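Local coordinates for fiber protein (Duck adenovirus 1, PDB 6ITX) that builds the trimeric fibre of the virus, whose C-terminal head domain, the part in this structure, probably attaches it to its receptor on the host cell, at residues A[112-117]-A[146-151]; A[176-181]-A[214-219]; A[239-244]-A[287-292]. All coordinates share one frame; numbering follows the deposited sequence.

Contact 1: A[112-117]-A[146-151]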
ATOM      1  N   ALA A 112     -17.651  -1.583 -17.393  1.00 34.73           N
ATOM      2  CA  ALA A 112     -16.205  -1.460 -17.517  1.00 31.80           C
ATOM      3  C   ALA A 112     -15.856  -1.227 -18.972  1.00 37.01           C
ATOM      4  O   ALA A 112     -16.292  -1.987 -19.844  1.00 38.86           O
ATOM      5  CB  ALA A 112     -15.476  -2.718 -17.025  1.00 31.39           C
ATOM      6  N   SER A 113     -15.061  -0.194 -19.237  1.00 39.37           N
ATOM      7  CA  SER A 113     -14.589   0.053 -20.590  1.00 41.67           C
ATOM      8  C   SER A 113     -13.257  -0.664 -20.805  1.00 34.24           C
ATOM      9  O   SER A 113     -12.421  -0.729 -19.902  1.00 32.71           O
ATOM     10  CB  SER A 113     -14.462   1.555 -20.849  1.00 37.14           C
ATOM     11  OG  SER A 113     -14.011   1.801 -22.172  1.00 41.16           O
ATOM     12  N   CYS A 114     -13.074  -1.213 -21.997  1.00 32.18           N
ATOM     13  CA  CYS A 114     -11.961  -2.087 -22.323  1.00 36.62           C
ATOM     14  C   CYS A 114     -11.204  -1.579 -23.545  1.00 41.10           C
ATOM     15  O   CYS A 114     -11.687  -0.719 -24.290  1.00 38.83           O
ATOM     16  CB  CYS A 114     -12.469  -3.523 -22.570  1.00 35.56           C
ATOM     17  SG  CYS A 114     -13.393  -4.269 -21.163  1.00 32.22           S
ATOM     18  N   PRO A 115      -9.999  -2.093 -23.783  1.00 49.14           N
ATOM     19  CA  PRO A 115      -9.204  -1.618 -24.925  1.00 46.26           C
ATOM     20  C   PRO A 115      -9.951  -1.725 -26.251  1.00 46.86           C
ATOM     21  O   PRO A 115     -10.826  -2.567 -26.436  1.00 41.72           O
ATOM     22  CB  PRO A 115      -7.989  -2.549 -24.907  1.00 37.49           C
ATOM     23  CG  PRO A 115      -7.859  -2.938 -23.508  1.00 37.36           C
ATOM     24  CD  PRO A 115      -9.240  -3.052 -22.962  1.00 36.95           C
ATOM     25  N   GLN A 116      -9.567  -0.866 -27.192  1.00 48.35           N
ATOM     26  CA  GLN A 116     -10.046  -0.942 -28.575  1.00 46.26           C
ATOM     27  C   GLN A 116     -11.567  -0.942 -28.653  1.00 43.52           C
ATOM     28  O   GLN A 116     -12.177  -1.723 -29.392  1.00 36.03           O
ATOM     29  CB  GLN A 116      -9.466  -2.157 -29.301  1.00 47.42           C
ATOM     30  CG  GLN A 116      -8.046  -2.531 -28.901  1.00 55.90           C
ATOM     31  CD  GLN A 116      -7.534  -3.751 -29.655  1.00 68.91           C
ATOM     32  OE1 GLN A 116      -7.041  -3.633 -30.779  1.00 70.28           O
ATOM     33  NE2 GLN A 116      -7.672  -4.938 -29.046  1.00 58.61           N
ATOM     34  N   ASN A 117     -12.175  -0.051 -27.867  1.00 49.27           N
ATOM     35  CA  ASN A 117     -13.601   0.265 -27.982  1.00 48.68           C
ATOM     36  C   ASN A 117     -14.479  -0.962 -27.710  1.00 43.75           C
ATOM     37  O   ASN A 117     -15.543  -1.136 -28.305  1.00 44.70           O
ATOM     38  CB  ASN A 117     -13.894   0.891 -29.354  1.00 46.10           C
ATOM     39  CG  ASN A 117     -15.331   1.403 -29.486  1.00 58.88           C
ATOM     40  OD1 ASN A 117     -15.894   1.407 -30.591  1.00 56.57           O
ATOM     41  ND2 ASN A 117     -15.938   1.823 -28.358  1.00 55.30           N
ATOM     42  N   GLY A 146     -19.162 -14.584 -19.968  1.00 32.82           N
ATOM     43  CA  GLY A 146     -20.442 -14.387 -20.631  1.00 33.92           C
ATOM     44  C   GLY A 146     -20.802 -12.924 -20.736  1.00 37.76           C
ATOM     45  O   GLY A 146     -21.313 -12.469 -21.762  1.00 32.61           O
ATOM     46  N   TYR A 147     -20.497 -12.160 -19.687  1.00 39.77           N
ATOM     47  CA  TYR A 147     -20.727 -10.730 -19.679  1.00 36.80           C
ATOM     48  C   TYR A 147     -19.490  -9.940 -20.073  1.00 35.07           C
ATOM     49  O   TYR A 147     -19.425  -8.728 -19.828  1.00 36.83           O
ATOM     50  CB  TYR A 147     -21.227 -10.311 -18.308  1.00 34.50           C
ATOM     51  CG  TYR A 147     -22.634 -10.751 -18.083  1.00 41.39           C
ATOM     52  CD1 TYR A 147     -23.695 -10.112 -18.729  1.00 41.70           C
ATOM     53  CD2 TYR A 147     -22.916 -11.820 -17.247  1.00 41.70           C
ATOM     54  CE1 TYR A 147     -24.995 -10.516 -18.525  1.00 40.07           C
ATOM     55  CE2 TYR A 147     -24.210 -12.235 -17.039  1.00 40.30           C
ATOM     56  CZ  TYR A 147     -25.248 -11.583 -17.678  1.00 44.72           C
ATOM     57  OH  TYR A 147     -26.534 -12.008 -17.457  1.00 54.66           O
ATOM     58  N   TRP A 148     -18.509 -10.599 -20.662  1.00 28.66           N
ATOM     59  CA  TRP A 148     -17.344  -9.933 -21.211  1.00 32.01           C
ATOM     60  C   TRP A 148     -17.474  -9.923 -22.720  1.00 34.75           C
ATOM     61  O   TRP A 148     -18.241 -10.689 -23.299  1.00 38.32           O
ATOM     62  CB  TRP A 148     -16.056 -10.648 -20.798  1.00 33.81           C
ATOM     63  CG  TRP A 148     -14.891  -9.751 -20.658  1.00 34.43           C
ATOM     64  CD1 TRP A 148     -13.953  -9.459 -21.611  1.00 30.24           C
ATOM     65  CD2 TRP A 148     -14.515  -9.022 -19.484  1.00 37.32           C
ATOM     66  NE1 TRP A 148     -13.031  -8.585 -21.103  1.00 31.21           N
ATOM     67  CE2 TRP A 148     -13.352  -8.297 -19.801  1.00 30.79           C
ATOM     68  CE3 TRP A 148     -15.050  -8.916 -18.192  1.00 37.45           C
ATOM     69  CZ2 TRP A 148     -12.713  -7.480 -18.880  1.00 27.59           C
ATOM     70  CZ3 TRP A 148     -14.413  -8.095 -17.279  1.00 34.37           C
ATOM     71  CH2 TRP A 148     -13.256  -7.390 -17.632  1.00 30.40           C
ATOM     72  N   PHE A 149     -16.717  -9.044 -23.364  1.00 35.75           N
ATOM     73  CA  PHE A 149     -16.799  -8.997 -24.807  1.00 33.41           C
ATOM     74  C   PHE A 149     -16.278 -10.311 -25.359  1.00 32.88           C
ATOM     75  O   PHE A 149     -15.832 -11.188 -24.612  1.00 35.01           O
ATOM     76  CB  PHE A 149     -16.036  -7.785 -25.349  1.00 33.33           C
ATOM     77  CG  PHE A 149     -14.572  -7.758 -24.990  1.00 35.64           C
ATOM     78  CD1 PHE A 149     -13.656  -8.591 -25.642  1.00 31.85           C
ATOM     79  CD2 PHE A 149     -14.104  -6.875 -24.026  1.00 34.73           C
ATOM     80  CE1 PHE A 149     -12.317  -8.557 -25.326  1.00 33.42           C
ATOM     81  CE2 PHE A 149     -12.754  -6.832 -23.704  1.00 35.00           C
ATOM     82  CZ  PHE A 149     -11.860  -7.681 -24.345  1.00 35.13           C
ATOM     83  N   THR A 150     -16.331 -10.452 -26.685  1.00 37.83           N
ATOM     84  CA  THR A 150     -15.886 -11.668 -27.358  1.00 38.20           C
ATOM     85  C   THR A 150     -14.949 -11.306 -28.496  1.00 31.26           C
ATOM     86  O   THR A 150     -15.195 -10.339 -29.213  1.00 38.13           O
ATOM     87  CB  THR A 150     -17.085 -12.483 -27.889  1.00 39.44           C
ATOM     88  OG1 THR A 150     -18.039 -12.685 -26.834  1.00 31.97           O
ATOM     89  CG2 THR A 150     -16.631 -13.855 -28.420  1.00 35.59           C
ATOM     90  N   GLY A 151     -13.876 -12.069 -28.640  1.00 33.18           N
ATOM     91  CA  GLY A 151     -12.826 -11.923 -29.631  1.00 29.91           C
ATOM     92  C   GLY A 151     -11.518 -11.431 -29.014  1.00 36.05           C
ATOM     93  O   GLY A 151     -11.502 -10.714 -28.001  1.00 36.25           O
TER
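With SG of Cys-114 set beside its own backbone N (chi1 -58°) and the ring of Phe-149 set between its backbone N and carbonyl carbon (chi1 59°), thiol and phenyl meet directly. CB of Cys-114 lies 3.5 Å from Phe-149 CE2. SG lies beside it, 3.7 Å from Phe-149 CE2 and almost in the ring plane, 4.9 Å from the centroid: a sulfur-aromatic contact at the edge. The sulfur has a second aromatic neighbour in Trp-148, whose six-membered ring it approaches obliquely, 42° off the normal, with SG to CZ2 of Trp-148 at 4.0 Å. Trp-148 also touches its successor, placing CD1 over one face of the Phe-149 ring, toward the rim. One thiol is thus shared by two consecutive aromatic side chains, and no hydrogen bond joins the two segments. Phe-279 packs against both rings, lying nearly parallel to the indole of Trp-148, while Phe-278 meets that indole edge-to-face. Cys-114 itself stands near the end of strand 110-114 and touches Ala-120 of strand 118-131 and Phe-161 of strand 160-165; Trp-148 touches the same two residues, so the loop following strand 134-144 packs onto side chains from three strands.

Contact 2: A[176-181]-A[214-219]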
ATOM      1  N   ASN A 176     -21.195   9.103 -13.147  1.00 39.55           N
ATOM      2  CA  ASN A 176     -21.286   7.700 -12.768  1.00 33.33           C
ATOM      3  C   ASN A 176     -21.163   6.820 -14.003  1.00 38.13           C
ATOM      4  O   ASN A 176     -22.073   6.036 -14.309  1.00 36.34           O
ATOM      5  CB  ASN A 176     -22.595   7.430 -12.035  1.00 35.37           C
ATOM      6  CG  ASN A 176     -22.510   6.227 -11.136  1.00 38.51           C
ATOM      7  OD1 ASN A 176     -21.480   5.570 -11.082  1.00 46.36           O
ATOM      8  ND2 ASN A 176     -23.581   5.946 -10.402  1.00 36.31           N
ATOM      9  N   LEU A 177     -20.032   6.940 -14.711  1.00 34.63           N
ATOM     10  CA  LEU A 177     -19.852   6.224 -15.970  1.00 35.99           C
ATOM     11  C   LEU A 177     -19.964   4.716 -15.814  1.00 35.53           C
ATOM     12  O   LEU A 177     -20.347   4.032 -16.765  1.00 41.71           O
ATOM     13  CB  LEU A 177     -18.503   6.563 -16.591  1.00 40.93           C
ATOM     14  CG  LEU A 177     -18.397   7.801 -17.480  1.00 44.23           C
ATOM     15  CD1 LEU A 177     -19.279   8.931 -16.991  1.00 46.42           C
ATOM     16  CD2 LEU A 177     -16.945   8.232 -17.541  1.00 43.13           C
ATOM     17  N   SER A 178     -19.620   4.168 -14.651  1.00 39.97           N
ATOM     18  CA  SER A 178     -19.694   2.719 -14.492  1.00 39.66           C
ATOM     19  C   SER A 178     -21.048   2.262 -13.983  1.00 38.31           C
ATOM     20  O   SER A 178     -21.297   1.055 -13.924  1.00 40.11           O
ATOM     21  CB  SER A 178     -18.587   2.223 -13.556  1.00 37.30           C
ATOM     22  OG  SER A 178     -17.303   2.415 -14.142  1.00 34.71           O
ATOM     23  N   GLY A 179     -21.917   3.197 -13.621  1.00 41.34           N
ATOM     24  CA  GLY A 179     -23.264   2.889 -13.179  1.00 39.25           C
ATOM     25  C   GLY A 179     -23.365   2.262 -11.810  1.00 35.85           C
ATOM     26  O   GLY A 179     -24.191   1.373 -11.613  1.00 41.20           O
ATOM     27  N   TRP A 180     -22.541   2.683 -10.859  1.00 43.44           N
ATOM     28  CA  TRP A 180     -22.659   2.127  -9.519  1.00 40.75           C
ATOM     29  C   TRP A 180     -23.983   2.578  -8.921  1.00 36.45           C
ATOM     30  O   TRP A 180     -24.545   3.587  -9.345  1.00 37.40           O
ATOM     31  CB  TRP A 180     -21.499   2.566  -8.620  1.00 35.92           C
ATOM     32  CG  TRP A 180     -20.148   1.978  -8.998  1.00 32.64           C
ATOM     33  CD1 TRP A 180     -19.255   2.511  -9.865  1.00 38.03           C
ATOM     34  CD2 TRP A 180     -19.552   0.757  -8.511  1.00 34.71           C
ATOM     35  NE1 TRP A 180     -18.136   1.708  -9.964  1.00 41.92           N
ATOM     36  CE2 TRP A 180     -18.297   0.624  -9.142  1.00 37.54           C
ATOM     37  CE3 TRP A 180     -19.964  -0.239  -7.609  1.00 39.87           C
ATOM     38  CZ2 TRP A 180     -17.440  -0.457  -8.897  1.00 32.86           C
ATOM     39  CZ3 TRP A 180     -19.118  -1.323  -7.372  1.00 36.26           C
ATOM     40  CH2 TRP A 180     -17.870  -1.421  -8.018  1.00 35.87           C
ATOM     41  N   PRO A 181     -24.540   1.816  -7.988  1.00 45.69           N
ATOM     42  CA  PRO A 181     -25.690   2.322  -7.224  1.00 39.37           C
ATOM     43  C   PRO A 181     -25.274   3.522  -6.389  1.00 35.94           C
ATOM     44  O   PRO A 181     -24.101   3.901  -6.329  1.00 44.74           O
ATOM     45  CB  PRO A 181     -26.097   1.134  -6.344  1.00 35.57           C
ATOM     46  CG  PRO A 181     -25.576  -0.064  -7.078  1.00 38.89           C
ATOM     47  CD  PRO A 181     -24.269   0.395  -7.696  1.00 42.49           C
ATOM     48  N   GLY A 214     -18.793   4.962 -24.484  1.00 52.72           N
ATOM     49  CA  GLY A 214     -18.375   3.655 -24.013  1.00 52.83           C
ATOM     50  C   GLY A 214     -16.931   3.297 -24.267  1.00 53.34           C
ATOM     51  O   GLY A 214     -16.503   2.212 -23.865  1.00 54.85           O
ATOM     52  N   ASN A 215     -16.166   4.144 -24.946  1.00 48.72           N
ATOM     53  CA  ASN A 215     -14.741   3.906 -25.097  1.00 49.34           C
ATOM     54  C   ASN A 215     -13.933   4.856 -24.215  1.00 46.50           C
ATOM     55  O   ASN A 215     -12.848   5.298 -24.591  1.00 52.93           O
ATOM     56  CB  ASN A 215     -14.319   4.010 -26.567  1.00 48.35           C
ATOM     57  CG  ASN A 215     -14.606   5.380 -27.177  1.00 58.90           C
ATOM     58  OD1 ASN A 215     -15.358   6.194 -26.619  1.00 51.60           O
ATOM     59  ND2 ASN A 215     -13.993   5.643 -28.330  1.00 56.75           N
ATOM     60  N   PHE A 216     -14.436   5.159 -23.036  1.00 40.93           N
ATOM     61  CA  PHE A 216     -13.639   6.010 -22.159  1.00 46.67           C
ATOM     62  C   PHE A 216     -12.425   5.300 -21.577  1.00 45.73           C
ATOM     63  O   PHE A 216     -11.758   5.837 -20.674  1.00 43.04           O
ATOM     64  CB  PHE A 216     -14.497   6.555 -21.015  1.00 47.64           C
ATOM     65  CG  PHE A 216     -15.003   5.496 -20.062  1.00 40.34           C
ATOM     66  CD1 PHE A 216     -14.217   5.047 -19.018  1.00 40.40           C
ATOM     67  CD2 PHE A 216     -16.281   4.979 -20.196  1.00 42.48           C
ATOM     68  CE1 PHE A 216     -14.684   4.078 -18.127  1.00 38.12           C
ATOM     69  CE2 PHE A 216     -16.761   4.028 -19.303  1.00 42.91           C
ATOM     70  CZ  PHE A 216     -15.954   3.576 -18.268  1.00 39.99           C
ATOM     71  N   TYR A 217     -12.129   4.091 -22.027  1.00 42.68           N
ATOM     72  CA  TYR A 217     -11.013   3.359 -21.465  1.00 43.31           C
ATOM     73  C   TYR A 217      -9.717   4.126 -21.709  1.00 41.38           C
ATOM     74  O   TYR A 217      -9.466   4.594 -22.821  1.00 37.75           O
ATOM     75  CB  TYR A 217     -10.951   1.970 -22.093  1.00 40.39           C
ATOM     76  CG  TYR A 217      -9.682   1.247 -21.744  1.00 42.30           C
ATOM     77  CD1 TYR A 217      -9.575   0.565 -20.543  1.00 42.43           C
ATOM     78  CD2 TYR A 217      -8.575   1.265 -22.593  1.00 37.35           C
ATOM     79  CE1 TYR A 217      -8.417  -0.084 -20.200  1.00 37.82           C
ATOM     80  CE2 TYR A 217      -7.411   0.611 -22.250  1.00 38.04           C
ATOM     81  CZ  TYR A 217      -7.341  -0.053 -21.056  1.00 36.53           C
ATOM     82  OH  TYR A 217      -6.193  -0.697 -20.716  1.00 33.35           O
ATOM     83  N   LYS A 218      -8.909   4.269 -20.655  1.00 38.86           N
ATOM     84  CA  LYS A 218      -7.588   4.889 -20.721  1.00 39.04           C
ATOM     85  C   LYS A 218      -6.568   3.878 -20.211  1.00 38.44           C
ATOM     86  O   LYS A 218      -6.689   3.404 -19.079  1.00 34.51           O
ATOM     87  CB  LYS A 218      -7.529   6.180 -19.889  1.00 36.93           C
ATOM     88  CG  LYS A 218      -8.339   7.363 -20.460  1.00 39.90           C
ATOM     89  CD  LYS A 218      -7.656   8.027 -21.649  1.00 37.87           C
ATOM     90  CE  LYS A 218      -8.354   9.325 -22.048  1.00 43.21           C
ATOM     91  NZ  LYS A 218      -7.417  10.332 -22.680  1.00 46.76           N
ATOM     92  N   GLU A 219      -5.591   3.528 -21.055  1.00 41.54           N
ATOM     93  CA  GLU A 219      -4.494   2.672 -20.618  1.00 37.92           C
ATOM     94  C   GLU A 219      -3.696   3.413 -19.553  1.00 35.15           C
ATOM     95  O   GLU A 219      -3.620   4.640 -19.552  1.00 39.46           O
ATOM     96  CB  GLU A 219      -3.601   2.286 -21.818  1.00 37.75           C
ATOM     97  CG  GLU A 219      -2.729   0.992 -21.621  1.00 46.49           C
ATOM     98  CD  GLU A 219      -3.566  -0.305 -21.441  1.00 62.54           C
ATOM     99  OE1 GLU A 219      -3.429  -0.966 -20.360  1.00 56.64           O
ATOM    100  OE2 GLU A 219      -4.353  -0.684 -22.375  1.00 54.06           O
TER
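Phe-216 lays its ring against Leu-177. CB points toward the 176-181 loop, and chi1 of 65° turns CG between the backbone N and the carbonyl carbon. CG is met by the CD2 methyl of Leu-177 at 4.2 Å. This methyl stands above one face of the ring, offset toward the rim, 4.3 Å from the centroid of Phe-216 and 14° off its normal, which makes it a CH-pi contact. Further out, Phe-216 CE2 lies 4.1 Å from CB of Leu-177, over the same ring. The two side chains therefore run past each other in opposite directions, the methyl of the leucine near the root of the phenylalanine and its CB near the far end. At the tip, Phe-216 CZ comes obliquely to within 4.5 Å of Ser-178 OG, a looser approach. That hydroxyl is engaged by Val-164 N and Phe-111 O, which tie the loop to strands 160-165 and 110-114; Phe-216 also rests on Val-164 and Phe-111. The leucine and serine are the central residues of a type I beta turn from Asn-176 to Gly-179, closed by Gly-179 N to Asn-176 O at 2.9 Å. Asn-176 braces the turn further: its OD1 accepts from Trp-180 N, which lies above the plane of the Asn-176 side-chain carbonyl, and its ND2 donates to Trp-180 O. This is a beta turn packed on an aromatic ring, joining two long loops beside the strands, in keeping with the beta-sandwich heads of adenovirus fibres.

Contact 3: A[239-244]-A[287-292]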
ATOM      1  N   MET A 239      -7.876 -20.720 -15.561  1.00 27.33           N
ATOM      2  CA  MET A 239      -7.507 -19.348 -15.932  1.00 31.06           C
ATOM      3  C   MET A 239      -5.990 -19.107 -15.838  1.00 32.43           C
ATOM      4  O   MET A 239      -5.425 -18.381 -16.666  1.00 29.49           O
ATOM      5  CB  MET A 239      -8.276 -18.336 -15.071  1.00 26.98           C
ATOM      6  CG  MET A 239      -9.776 -18.244 -15.412  1.00 35.18           C
ATOM      7  SD  MET A 239     -10.099 -17.952 -17.190  1.00 37.69           S
ATOM      8  CE  MET A 239      -9.515 -16.261 -17.340  1.00 36.04           C
ATOM      9  N   ASN A 240      -5.316 -19.710 -14.840  1.00 31.05           N
ATOM     10  CA  ASN A 240      -3.856 -19.658 -14.662  1.00 25.38           C
ATOM     11  C   ASN A 240      -3.352 -18.230 -14.512  1.00 32.97           C
ATOM     12  O   ASN A 240      -2.419 -17.804 -15.205  1.00 34.78           O
ATOM     13  CB  ASN A 240      -3.108 -20.360 -15.801  1.00 28.68           C
ATOM     14  CG  ASN A 240      -3.469 -21.856 -15.932  1.00 34.49           C
ATOM     15  OD1 ASN A 240      -3.500 -22.392 -17.037  1.00 40.22           O
ATOM     16  ND2 ASN A 240      -3.751 -22.516 -14.820  1.00 39.07           N
ATOM     17  N   PHE A 241      -3.965 -17.482 -13.596  1.00 31.17           N
ATOM     18  CA  PHE A 241      -3.539 -16.105 -13.378  1.00 31.83           C
ATOM     19  C   PHE A 241      -2.128 -16.049 -12.801  1.00 32.76           C
ATOM     20  O   PHE A 241      -1.733 -16.886 -11.982  1.00 32.45           O
ATOM     21  CB  PHE A 241      -4.495 -15.378 -12.441  1.00 27.83           C
ATOM     22  CG  PHE A 241      -5.861 -15.213 -12.998  1.00 32.45           C
ATOM     23  CD1 PHE A 241      -6.067 -14.472 -14.156  1.00 33.60           C
ATOM     24  CD2 PHE A 241      -6.957 -15.801 -12.373  1.00 34.49           C
ATOM     25  CE1 PHE A 241      -7.356 -14.314 -14.692  1.00 29.77           C
ATOM     26  CE2 PHE A 241      -8.238 -15.644 -12.908  1.00 36.31           C
ATOM     27  CZ  PHE A 241      -8.429 -14.900 -14.076  1.00 27.41           C
ATOM     28  N   THR A 242      -1.373 -15.033 -13.219  1.00 35.39           N
ATOM     29  CA  THR A 242      -0.017 -14.830 -12.740  1.00 33.14           C
ATOM     30  C   THR A 242       0.179 -13.522 -12.006  1.00 32.58           C
ATOM     31  O   THR A 242       1.194 -13.377 -11.320  1.00 37.49           O
ATOM     32  CB  THR A 242       0.985 -14.891 -13.898  1.00 28.51           C
ATOM     33  OG1 THR A 242       0.554 -13.992 -14.930  1.00 32.25           O
ATOM     34  CG2 THR A 242       1.087 -16.310 -14.440  1.00 23.41           C
ATOM     35  N   GLY A 243      -0.750 -12.583 -12.104  1.00 32.61           N
ATOM     36  CA  GLY A 243      -0.610 -11.339 -11.374  1.00 33.43           C
ATOM     37  C   GLY A 243      -1.639 -10.315 -11.810  1.00 34.84           C
ATOM     38  O   GLY A 243      -2.435 -10.529 -12.728  1.00 33.11           O
ATOM     39  N   GLY A 244      -1.604  -9.184 -11.127  1.00 37.02           N
ATOM     40  CA  GLY A 244      -2.591  -8.152 -11.361  1.00 32.12           C
ATOM     41  C   GLY A 244      -2.112  -6.829 -10.825  1.00 33.64           C
ATOM     42  O   GLY A 244      -1.363  -6.766  -9.842  1.00 30.28           O
ATOM     43  N   THR A 287     -17.507 -19.175 -16.713  1.00 34.23           N
ATOM     44  CA  THR A 287     -16.122 -18.900 -16.373  1.00 34.56           C
ATOM     45  C   THR A 287     -16.020 -17.510 -15.756  1.00 39.52           C
ATOM     46  O   THR A 287     -16.628 -16.548 -16.248  1.00 31.65           O
ATOM     47  CB  THR A 287     -15.244 -18.986 -17.611  1.00 29.62           C
ATOM     48  OG1 THR A 287     -15.410 -20.272 -18.211  1.00 38.29           O
ATOM     49  CG2 THR A 287     -13.801 -18.794 -17.236  1.00 28.51           C
ATOM     50  N   PHE A 288     -15.250 -17.413 -14.667  1.00 38.49           N
ATOM     51  CA  PHE A 288     -15.235 -16.212 -13.848  1.00 34.09           C
ATOM     52  C   PHE A 288     -13.838 -15.927 -13.313  1.00 40.08           C
ATOM     53  O   PHE A 288     -12.985 -16.820 -13.199  1.00 39.12           O
ATOM     54  CB  PHE A 288     -16.172 -16.344 -12.667  1.00 31.34           C
ATOM     55  CG  PHE A 288     -15.601 -17.177 -11.543  1.00 32.92           C
ATOM     56  CD1 PHE A 288     -15.493 -18.552 -11.669  1.00 33.48           C
ATOM     57  CD2 PHE A 288     -15.169 -16.587 -10.368  1.00 31.44           C
ATOM     58  CE1 PHE A 288     -14.979 -19.324 -10.645  1.00 26.88           C
ATOM     59  CE2 PHE A 288     -14.644 -17.366  -9.339  1.00 35.08           C
ATOM     60  CZ  PHE A 288     -14.557 -18.732  -9.481  1.00 25.90           C
ATOM     61  N   PHE A 289     -13.620 -14.655 -12.979  1.00 36.65           N
ATOM     62  CA  PHE A 289     -12.525 -14.247 -12.121  1.00 31.82           C
ATOM     63  C   PHE A 289     -13.094 -13.365 -11.015  1.00 32.60           C
ATOM     64  O   PHE A 289     -14.186 -12.787 -11.141  1.00 28.02           O
ATOM     65  CB  PHE A 289     -11.376 -13.558 -12.904  1.00 30.63           C
ATOM     66  CG  PHE A 289     -11.676 -12.143 -13.417  1.00 30.57           C
ATOM     67  CD1 PHE A 289     -11.713 -11.043 -12.554  1.00 30.54           C
ATOM     68  CD2 PHE A 289     -11.819 -11.908 -14.774  1.00 26.04           C
ATOM     69  CE1 PHE A 289     -11.944  -9.755 -13.042  1.00 31.86           C
ATOM     70  CE2 PHE A 289     -12.046 -10.627 -15.267  1.00 26.52           C
ATOM     71  CZ  PHE A 289     -12.108  -9.550 -14.409  1.00 27.54           C
ATOM     72  N   LEU A 290     -12.356 -13.315  -9.905  1.00 31.63           N
ATOM     73  CA  LEU A 290     -12.811 -12.623  -8.702  1.00 28.15           C
ATOM     74  C   LEU A 290     -11.576 -12.131  -7.960  1.00 30.89           C
ATOM     75  O   LEU A 290     -10.794 -12.932  -7.430  1.00 33.43           O
ATOM     76  CB  LEU A 290     -13.667 -13.543  -7.830  1.00 29.40           C
ATOM     77  CG  LEU A 290     -13.941 -13.109  -6.384  1.00 28.85           C
ATOM     78  CD1 LEU A 290     -14.987 -12.016  -6.338  1.00 33.46           C
ATOM     79  CD2 LEU A 290     -14.358 -14.285  -5.541  1.00 24.27           C
ATOM     80  N   THR A 291     -11.376 -10.822  -7.965  1.00 29.44           N
ATOM     81  CA  THR A 291     -10.284 -10.239  -7.205  1.00 30.79           C
ATOM     82  C   THR A 291     -10.589 -10.334  -5.706  1.00 32.70           C
ATOM     83  O   THR A 291     -11.758 -10.328  -5.297  1.00 28.17           O
ATOM     84  CB  THR A 291     -10.079  -8.769  -7.597  1.00 26.39           C
ATOM     85  OG1 THR A 291     -10.973  -7.925  -6.841  1.00 26.89           O
ATOM     86  CG2 THR A 291     -10.335  -8.570  -9.090  1.00 26.24           C
ATOM     87  N   PRO A 292      -9.564 -10.391  -4.864  1.00 31.23           N
ATOM     88  CA  PRO A 292      -9.784 -10.128  -3.460  1.00 29.09           C
ATOM     89  C   PRO A 292     -10.213  -8.682  -3.327  1.00 32.68           C
ATOM     90  O   PRO A 292     -10.326  -7.974  -4.341  1.00 28.87           O
ATOM     91  CB  PRO A 292      -8.403 -10.370  -2.828  1.00 28.29           C
ATOM     92  CG  PRO A 292      -7.455  -9.923  -3.889  1.00 28.97           C
ATOM     93  CD  PRO A 292      -8.125 -10.344  -5.205  1.00 33.43           C
TER
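The backbones of Met-239 and Phe-289 approach to 8.1 Å between CA atoms, too far for pairing, and no hydrogen bond crosses between the two segments; strands 241-253 and 288-299 each pair instead with strand 226-235. Phe-241 and Phe-289 carry one half of the contact. Phe-241 keeps CG beside its backbone N (chi1 -65°) and sends the end of its ring across, so that CZ lies 3.4 Å and CE2 3.8 Å from Phe-289 CB. The two side chains cross at about a right angle, and the phenylalanine of the second segment is touched at the root of its side chain rather than through a ring stack. Beyond CB, the ring of Phe-289 leads away from the 239-244 segment to meet Phe-278, while Ile-269 of strand 262-271 touches both Phe-241 and Phe-289. The other half belongs to Met-239, whose chain is bent at both chi2 and chi3. Its SD reaches CG2 of Thr-287 at 3.8 Å, and its CG lies 4.2 Å from Phe-288 O. Nearer the backbone, CB of Met-239 sits over one face of the Phe-241 ring, offset toward the rim, linking the two halves. Thr-287 divides its branches: the methyl joins the sulfur, while OG1 is hydrogen-bonded to Pro-284 O; further along, Leu-290 O takes a hydrogen bond from Asn-206 ND2 of a neighbouring subunit. Across the segments, thioether, methyl, methylene and phenyl groups meet, with one backbone carbonyl oxygen beside Met-239 CG, which implies cohesion from apolar burial and van der Waals contact without directional bonds.

In the fold
Contacts 1 and 2 lie on the same side of the chain's centre, their own centres 12 Å apart, and touch directly: Ser-113 OG is 3.0 Å from Gly-214 O, probably a hydrogen bond, and Asn-117 packs on Asn-215. Contact 1 also meets contact 3, about 16 Å away between centres, where Trp-148 CZ3 comes to 4.0 Å from Phe-289 CZ; Phe-278 packs on both of these aromatic residues. Contacts 2 and 3 do not touch, their nearest atoms being about 10 Å apart, so contact 1 bridges them. The glutamine bound in the crystal is held by Gly-133, Val-299, Gly-300 and Ala-301; contact 3 involves the beginning of strand 288-299, at whose other end Val-299 stands.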